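Local structure of monosaccharide-transporting ATPase (Actinobacillus succinogenes, 5DTE) at residues K26-K34 / V85-N93; G109-V117 / Q275-Q286. The protein binds D-allose in the cleft between its two lobes and probably delivers the sugar, as a periplasmic solute-binding protein, to an ABC transporter. All coordinates share one frame; numbering follows the deposited sequence.

Contact 1 of 2, residues K26-K34 / V85-N93. With ALL (beta-D-allopyranose), chain E.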
# COMPACT_ATOMS: atom_id res chain seq x y z
N LYS A 26 -10.31 -20.23 22.53
CA LYS A 26 -10.47 -19.01 21.73
C LYS A 26 -9.13 -18.50 21.24
O LYS A 26 -8.42 -17.83 21.99
CB LYS A 26 -11.16 -17.92 22.55
CG LYS A 26 -11.72 -16.77 21.71
CD LYS A 26 -12.26 -15.63 22.60
CE LYS A 26 -13.02 -14.53 21.81
NZ LYS A 26 -13.16 -13.22 22.57
N PRO A 27 -8.78 -18.81 19.98
CA PRO A 27 -7.44 -18.60 19.43
C PRO A 27 -7.02 -17.14 19.48
O PRO A 27 -7.84 -16.27 19.21
CB PRO A 27 -7.58 -19.07 17.97
CG PRO A 27 -8.82 -19.87 17.92
CD PRO A 27 -9.72 -19.27 18.95
N GLN A 28 -5.76 -16.90 19.82
CA GLN A 28 -5.23 -15.55 20.07
C GLN A 28 -4.22 -15.15 19.00
O GLN A 28 -3.12 -15.71 18.94
CB GLN A 28 -4.60 -15.51 21.47
CG GLN A 28 -3.77 -14.28 21.75
CD GLN A 28 -3.25 -14.23 23.18
OE1 GLN A 28 -2.06 -14.36 23.43
NE2 GLN A 28 -4.17 -14.06 24.12
N ILE A 29 -4.60 -14.19 18.15
CA ILE A 29 -3.81 -13.83 16.95
C ILE A 29 -3.25 -12.41 17.04
O ILE A 29 -3.96 -11.50 17.44
CB ILE A 29 -4.65 -13.94 15.66
CG1 ILE A 29 -4.96 -15.41 15.37
CG2 ILE A 29 -3.92 -13.30 14.49
CD1 ILE A 29 -5.33 -15.71 13.94
N ALA A 30 -1.99 -12.22 16.68
CA ALA A 30 -1.40 -10.89 16.75
C ALA A 30 -1.39 -10.24 15.37
O ALA A 30 -1.11 -10.89 14.36
CB ALA A 30 0.01 -10.94 17.35
N LEU A 31 -1.72 -8.95 15.35
CA LEU A 31 -1.61 -8.13 14.16
C LEU A 31 -0.56 -7.05 14.44
O LEU A 31 -0.74 -6.22 15.33
CB LEU A 31 -2.95 -7.51 13.80
CG LEU A 31 -2.91 -6.58 12.59
CD1 LEU A 31 -2.43 -7.35 11.38
CD2 LEU A 31 -4.28 -5.94 12.33
N LEU A 32 0.54 -7.07 13.70
CA LEU A 32 1.65 -6.18 14.00
C LEU A 32 1.91 -5.23 12.85
O LEU A 32 2.34 -5.65 11.77
CB LEU A 32 2.90 -6.98 14.34
CG LEU A 32 2.68 -7.85 15.58
CD1 LEU A 32 3.89 -8.70 15.87
CD2 LEU A 32 2.34 -6.98 16.77
N MET A 33 1.66 -3.95 13.08
CA MET A 33 1.57 -3.00 11.99
C MET A 33 2.66 -1.94 12.02
O MET A 33 3.08 -1.49 13.08
CB MET A 33 0.18 -2.35 12.01
CG MET A 33 -0.92 -3.37 11.89
SD MET A 33 -2.57 -2.70 12.05
CE MET A 33 -2.68 -1.75 10.54
N LYS A 34 3.12 -1.54 10.83
CA LYS A 34 4.20 -0.58 10.72
C LYS A 34 3.74 0.83 11.10
O LYS A 34 4.56 1.67 11.50
CB LYS A 34 4.79 -0.60 9.30
CG LYS A 34 3.85 -0.28 8.16
CD LYS A 34 4.44 -0.75 6.83
CE LYS A 34 3.91 0.06 5.65
NZ LYS A 34 4.51 -0.35 4.35
N VAL A 85 1.81 -16.78 21.08
CA VAL A 85 0.54 -16.41 20.51
C VAL A 85 0.15 -17.50 19.48
O VAL A 85 1.00 -18.29 19.04
CB VAL A 85 0.67 -14.98 19.92
CG1 VAL A 85 1.30 -15.02 18.54
CG2 VAL A 85 -0.65 -14.24 19.93
N ASP A 86 -1.13 -17.59 19.11
CA ASP A 86 -1.56 -18.70 18.24
C ASP A 86 -1.19 -18.48 16.76
O ASP A 86 -0.79 -19.42 16.06
CB ASP A 86 -3.07 -18.92 18.38
CG ASP A 86 -3.45 -19.45 19.76
OD1 ASP A 86 -2.84 -20.44 20.21
OD2 ASP A 86 -4.35 -18.86 20.39
N ALA A 87 -1.32 -17.24 16.29
CA ALA A 87 -0.80 -16.83 14.98
C ALA A 87 -0.35 -15.36 14.97
O ALA A 87 -0.73 -14.57 15.83
CB ALA A 87 -1.84 -17.06 13.89
N ILE A 88 0.47 -15.02 13.98
CA ILE A 88 0.87 -13.63 13.76
C ILE A 88 0.63 -13.17 12.31
O ILE A 88 0.99 -13.83 11.34
CB ILE A 88 2.35 -13.42 14.10
CG1 ILE A 88 2.72 -14.17 15.38
CG2 ILE A 88 2.66 -11.96 14.24
CD1 ILE A 88 4.19 -14.19 15.62
N ILE A 89 -0.00 -12.01 12.18
CA ILE A 89 -0.11 -11.31 10.92
C ILE A 89 0.75 -10.06 11.01
O ILE A 89 0.51 -9.19 11.84
CB ILE A 89 -1.56 -10.92 10.61
CG1 ILE A 89 -2.43 -12.17 10.58
CG2 ILE A 89 -1.65 -10.14 9.30
CD1 ILE A 89 -3.92 -11.91 10.72
N VAL A 90 1.77 -9.97 10.16
CA VAL A 90 2.65 -8.82 10.20
C VAL A 90 2.76 -8.17 8.82
O VAL A 90 2.76 -8.85 7.78
CB VAL A 90 4.06 -9.20 10.73
CG1 VAL A 90 4.85 -9.98 9.70
CG2 VAL A 90 4.81 -7.96 11.12
N THR A 91 2.79 -6.84 8.83
CA THR A 91 3.03 -6.00 7.67
C THR A 91 4.45 -5.46 7.78
O THR A 91 4.67 -4.43 8.40
CB THR A 91 2.07 -4.82 7.61
OG1 THR A 91 2.40 -3.91 8.66
CG2 THR A 91 0.64 -5.30 7.81
N PRO A 92 5.42 -6.19 7.19
CA PRO A 92 6.85 -5.90 7.34
C PRO A 92 7.27 -4.47 7.01
O PRO A 92 6.49 -3.68 6.50
CB PRO A 92 7.49 -6.89 6.37
CG PRO A 92 6.60 -8.04 6.43
CD PRO A 92 5.21 -7.46 6.49
N ASN A 93 8.54 -4.20 7.31
CA ASN A 93 9.11 -2.88 7.42
C ASN A 93 10.38 -2.83 6.60
O ASN A 93 11.11 -1.84 6.58
CB ASN A 93 9.43 -2.57 8.88
CG ASN A 93 8.76 -1.33 9.37
OD1 ASN A 93 8.25 -0.55 8.57
ND2 ASN A 93 8.76 -1.13 10.69
C1 ALL E . 2.04 0.72 1.52
C2 ALL E . 0.58 0.32 1.50
C3 ALL E . -0.33 1.49 1.48
C4 ALL E . 0.04 2.53 2.48
C5 ALL E . 1.48 2.94 2.22
C6 ALL E . 1.93 4.11 3.03
O1 ALL E . 2.86 -0.35 1.78
O2 ALL E . 0.36 -0.45 0.30
O3 ALL E . -0.27 2.10 0.15
O4 ALL E . -0.83 3.66 2.37
O5 ALL E . 2.31 1.78 2.54
O6 ALL E . 2.09 3.73 4.37

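Contact 2 of 2, residues G109-V117 / Q275-Q286. With ALL (beta-D-allopyranose), chain E.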
# COMPACT_ATOMS: atom_id res chain seq x y z
N GLY A 109 6.77 -23.14 15.79
CA GLY A 109 5.56 -23.77 15.29
C GLY A 109 4.35 -22.85 15.30
O GLY A 109 3.22 -23.31 15.44
N ILE A 110 4.62 -21.56 15.16
CA ILE A 110 3.59 -20.53 15.06
C ILE A 110 3.40 -20.10 13.60
O ILE A 110 4.33 -19.58 12.98
CB ILE A 110 3.96 -19.28 15.90
CG1 ILE A 110 4.26 -19.68 17.34
CG2 ILE A 110 2.88 -18.19 15.80
CD1 ILE A 110 4.49 -18.48 18.28
N PRO A 111 2.22 -20.36 13.03
CA PRO A 111 1.93 -19.85 11.68
C PRO A 111 2.04 -18.33 11.61
O PRO A 111 1.79 -17.64 12.60
CB PRO A 111 0.49 -20.31 11.42
CG PRO A 111 0.11 -21.19 12.59
CD PRO A 111 1.33 -21.48 13.39
N ILE A 112 2.41 -17.81 10.44
CA ILE A 112 2.70 -16.41 10.33
C ILE A 112 2.47 -15.92 8.90
O ILE A 112 2.99 -16.49 7.94
CB ILE A 112 4.15 -16.12 10.80
CG1 ILE A 112 4.47 -14.63 10.72
CG2 ILE A 112 5.17 -16.93 10.01
CD1 ILE A 112 5.76 -14.24 11.42
N ILE A 113 1.69 -14.86 8.78
CA ILE A 113 1.28 -14.32 7.49
C ILE A 113 1.97 -13.00 7.20
O ILE A 113 1.84 -12.04 7.95
CB ILE A 113 -0.26 -14.08 7.40
CG1 ILE A 113 -1.03 -15.37 7.67
CG2 ILE A 113 -0.63 -13.51 6.05
CD1 ILE A 113 -0.37 -16.62 7.07
N ASP A 114 2.69 -12.95 6.09
CA ASP A 114 3.32 -11.72 5.65
C ASP A 114 2.29 -10.87 4.87
O ASP A 114 1.95 -11.18 3.72
CB ASP A 114 4.56 -12.07 4.83
CG ASP A 114 5.06 -10.92 3.98
OD1 ASP A 114 4.97 -9.76 4.44
OD2 ASP A 114 5.53 -11.17 2.85
N LEU A 115 1.78 -9.81 5.51
CA LEU A 115 0.77 -8.93 4.90
C LEU A 115 1.40 -7.68 4.29
O LEU A 115 2.42 -7.21 4.78
CB LEU A 115 -0.29 -8.54 5.95
CG LEU A 115 -1.45 -7.60 5.61
CD1 LEU A 115 -2.40 -8.23 4.59
CD2 LEU A 115 -2.24 -7.23 6.86
N ASP A 116 0.78 -7.16 3.23
CA ASP A 116 1.12 -5.88 2.56
C ASP A 116 2.47 -5.80 1.85
O ASP A 116 2.53 -5.81 0.61
CB ASP A 116 1.04 -4.71 3.56
CG ASP A 116 1.18 -3.34 2.88
OD1 ASP A 116 0.59 -3.15 1.79
OD2 ASP A 116 1.88 -2.46 3.43
N VAL A 117 3.55 -5.66 2.62
CA VAL A 117 4.89 -5.53 2.08
C VAL A 117 5.53 -6.92 1.95
O VAL A 117 5.56 -7.68 2.91
CB VAL A 117 5.75 -4.61 2.97
CG1 VAL A 117 7.22 -4.66 2.56
CG2 VAL A 117 5.21 -3.16 2.92
N GLN A 275 -8.01 -7.95 2.16
CA GLN A 275 -6.64 -8.40 2.40
C GLN A 275 -6.47 -8.98 3.80
O GLN A 275 -6.20 -10.17 3.97
CB GLN A 275 -5.67 -7.24 2.23
CG GLN A 275 -5.38 -6.86 0.80
CD GLN A 275 -4.12 -6.00 0.68
OE1 GLN A 275 -3.23 -6.03 1.55
NE2 GLN A 275 -4.05 -5.23 -0.38
N VAL A 276 -6.62 -8.13 4.81
CA VAL A 276 -6.40 -8.55 6.19
C VAL A 276 -7.43 -9.60 6.61
O VAL A 276 -7.20 -10.37 7.53
CB VAL A 276 -6.43 -7.35 7.14
CG1 VAL A 276 -7.81 -6.71 7.15
CG2 VAL A 276 -5.99 -7.76 8.54
N ALA A 277 -8.56 -9.65 5.91
CA ALA A 277 -9.52 -10.73 6.15
C ALA A 277 -8.92 -12.03 5.67
O ALA A 277 -8.91 -13.01 6.40
CB ALA A 277 -10.84 -10.46 5.48
N ILE A 278 -8.40 -12.04 4.44
CA ILE A 278 -7.71 -13.24 3.93
C ILE A 278 -6.51 -13.60 4.81
O ILE A 278 -6.26 -14.77 5.06
CB ILE A 278 -7.25 -13.08 2.46
CG1 ILE A 278 -8.34 -13.56 1.51
CG2 ILE A 278 -6.01 -13.91 2.19
CD1 ILE A 278 -9.55 -12.64 1.38
N ALA A 279 -5.78 -12.60 5.31
CA ALA A 279 -4.69 -12.86 6.25
C ALA A 279 -5.15 -13.68 7.47
O ALA A 279 -4.55 -14.71 7.81
CB ALA A 279 -4.08 -11.56 6.69
N ILE A 280 -6.22 -13.23 8.12
CA ILE A 280 -6.80 -13.91 9.28
C ILE A 280 -7.39 -15.27 8.89
O ILE A 280 -7.37 -16.21 9.70
CB ILE A 280 -7.90 -13.06 9.93
CG1 ILE A 280 -7.32 -11.72 10.39
CG2 ILE A 280 -8.57 -13.80 11.09
CD1 ILE A 280 -8.36 -10.63 10.52
N GLU A 281 -7.91 -15.37 7.67
CA GLU A 281 -8.46 -16.62 7.18
C GLU A 281 -7.32 -17.62 6.93
O GLU A 281 -7.48 -18.84 7.10
CB GLU A 281 -9.29 -16.40 5.91
CG GLU A 281 -10.82 -16.32 6.14
CD GLU A 281 -11.52 -17.69 6.12
OE1 GLU A 281 -10.85 -18.70 5.79
OE2 GLU A 281 -12.73 -17.76 6.44
N HIS A 282 -6.16 -17.08 6.55
CA HIS A 282 -5.00 -17.87 6.19
C HIS A 282 -4.24 -18.35 7.41
O HIS A 282 -3.67 -19.43 7.41
CB HIS A 282 -4.06 -17.06 5.29
CG HIS A 282 -4.36 -17.17 3.83
ND1 HIS A 282 -3.46 -16.80 2.85
CD2 HIS A 282 -5.45 -17.63 3.18
CE1 HIS A 282 -3.98 -17.02 1.66
NE2 HIS A 282 -5.20 -17.52 1.83
N ALA A 283 -4.23 -17.52 8.45
CA ALA A 283 -3.63 -17.93 9.72
C ALA A 283 -4.38 -19.14 10.27
O ALA A 283 -3.77 -20.14 10.63
CB ALA A 283 -3.66 -16.76 10.72
N LEU A 284 -5.71 -19.03 10.31
CA LEU A 284 -6.61 -20.04 10.85
C LEU A 284 -6.45 -21.38 10.17
O LEU A 284 -6.53 -22.43 10.83
CB LEU A 284 -8.07 -19.59 10.72
CG LEU A 284 -8.44 -18.41 11.62
CD1 LEU A 284 -9.83 -17.91 11.31
CD2 LEU A 284 -8.31 -18.80 13.08
N LYS A 285 -6.25 -21.35 8.86
CA LYS A 285 -6.05 -22.58 8.09
C LYS A 285 -4.76 -23.22 8.55
O LYS A 285 -4.73 -24.40 8.88
CB LYS A 285 -6.02 -22.32 6.59
CG LYS A 285 -7.39 -22.27 5.91
CD LYS A 285 -7.25 -22.13 4.38
CE LYS A 285 -8.53 -21.66 3.69
NZ LYS A 285 -8.18 -20.73 2.56
N GLN A 286 -3.70 -22.42 8.61
CA GLN A 286 -2.41 -22.90 9.07
C GLN A 286 -2.39 -23.31 10.56
O GLN A 286 -1.53 -24.07 10.98
CB GLN A 286 -1.35 -21.84 8.81
CG GLN A 286 -0.65 -22.01 7.47
CD GLN A 286 0.76 -21.46 7.48
OE1 GLN A 286 1.06 -20.45 8.12
NE2 GLN A 286 1.65 -22.15 6.77
C1 ALL E . 2.04 0.72 1.52
C2 ALL E . 0.58 0.32 1.50
C3 ALL E . -0.33 1.49 1.48
C4 ALL E . 0.04 2.53 2.48
C5 ALL E . 1.48 2.94 2.22
C6 ALL E . 1.93 4.11 3.03
O1 ALL E . 2.86 -0.35 1.78
O2 ALL E . 0.36 -0.45 0.30
O3 ALL E . -0.27 2.10 0.15
O4 ALL E . -0.83 3.66 2.37
O5 ALL E . 2.31 1.78 2.54
O6 ALL E . 2.09 3.73 4.37

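Contact 1 of 2, residues K26-K34 / V85-N93
Strands 28-33 and 87-90 are parallel neighbours in the six-stranded sheet of one lobe of this periplasmic binding protein, with Ile29 facing Ala87 and Leu31 facing Ile89; their axes lie 4.6 Å apart at 16°. Alternate residues of 28-33 bond this neighbour: Ala30 N donates to Ala87 O, Ala30 O accepts from Ile89 N (2.7 Å, N-H...O 179°), and Leu32 N donates to Ile89 O. Earlier, Asp86 N bonds Gln28 O at 2.7 Å. On the face carrying Ile29 and Leu31, with its CG anti to the backbone N (chi1 177°), Leu31 brings CD1 to 3.6 Å from Ile89 CG2. Helix 272-287 packs on this face. The other face, where helix 70-82 packs against Ala30 and Leu32, pairs Leu32 CD1 with Ile88 CG2 at 3.8 Å. At the C-terminal ends Thr91 OG1, set between its own N and carbonyl carbon, receives Lys34 N at 3.3 Å. The extended lysine chain passes Pro92 O with its CD and hydrogen-bonds NZ to allopyranose O1 at 3.1 Å. Asp116, a weak and distant ion-pair partner, would be expected to favour the charged ammonium, while the Lys34 N bond to the Thr91 hydroxyl ties this lysine's backbone to 85-93.

Contact 2 of 2, residues G109-V117 / Q275-Q286
Asp116 holds allopyranose by both carboxylate oxygens: sugar O1 donates to OD2 at 2.9 Å and sugar O2 donates to OD1 at 3.1 Å, two neighbouring hydroxyls shared between the two oxygens of one group. The carboxylate, just past the end of strand 112-115, reaches them with CG opposite the backbone N (chi1 -171°). Its backbone O accepts from Tyr133 OH and from Asn170 ND2, the latter from the other lobe, so this residue also joins the lobes across the cleft. Behind this site the strand lies on helix 275-286, their directions 160° apart and their axes 8.2 Å at closest, the near-antiparallel strand-on-helix packing of a Rossmann-like alpha/beta lobe. No hydrogen bond joins strand and helix, and the contact is made by side chains. Leu115 spreads its two methyls over Gln275 and Val276, near the helix's N-terminal end: CD2 meets Val276 CG2 at 4.1 Å, and CD1 lies 3.8 Å from Gln275 OE1, whose amide NE2 is bonded to Gln270 O. One turn on, Ile113 sets CG2 against Ala279 CB at 4.0 Å, while its CG1 lies over the helix backbone, 3.6 Å from Ala279 O; the small side chains of Ala279 and Ala283 let the isoleucine sit close to the helix. At the far end the ring of Pro111 rests on Gln286, CB to CB 3.5 Å.

Strands 87-90 and 112-115 are adjacent in one sheet, so contact 2 adds the next strand to contact 1, their centres about 8 Å apart. Two probable backbone hydrogen bonds make the seam: Val90 O to Leu115 N at 2.7 Å and Ile88 O to Ile113 N at 2.8 Å. Helix 275-286 spans both, since Ala279 touches Ile89 as well as Ile113. At the C-terminal ends of the strands the contacts converge on the sugar: Lys34 from 26-34 and Asp116 from 109-117 both bond allopyranose O1, and Val117 lies beside Lys34. Glu67, Arg174 and Asp250 bind the same sugar from outside these segments.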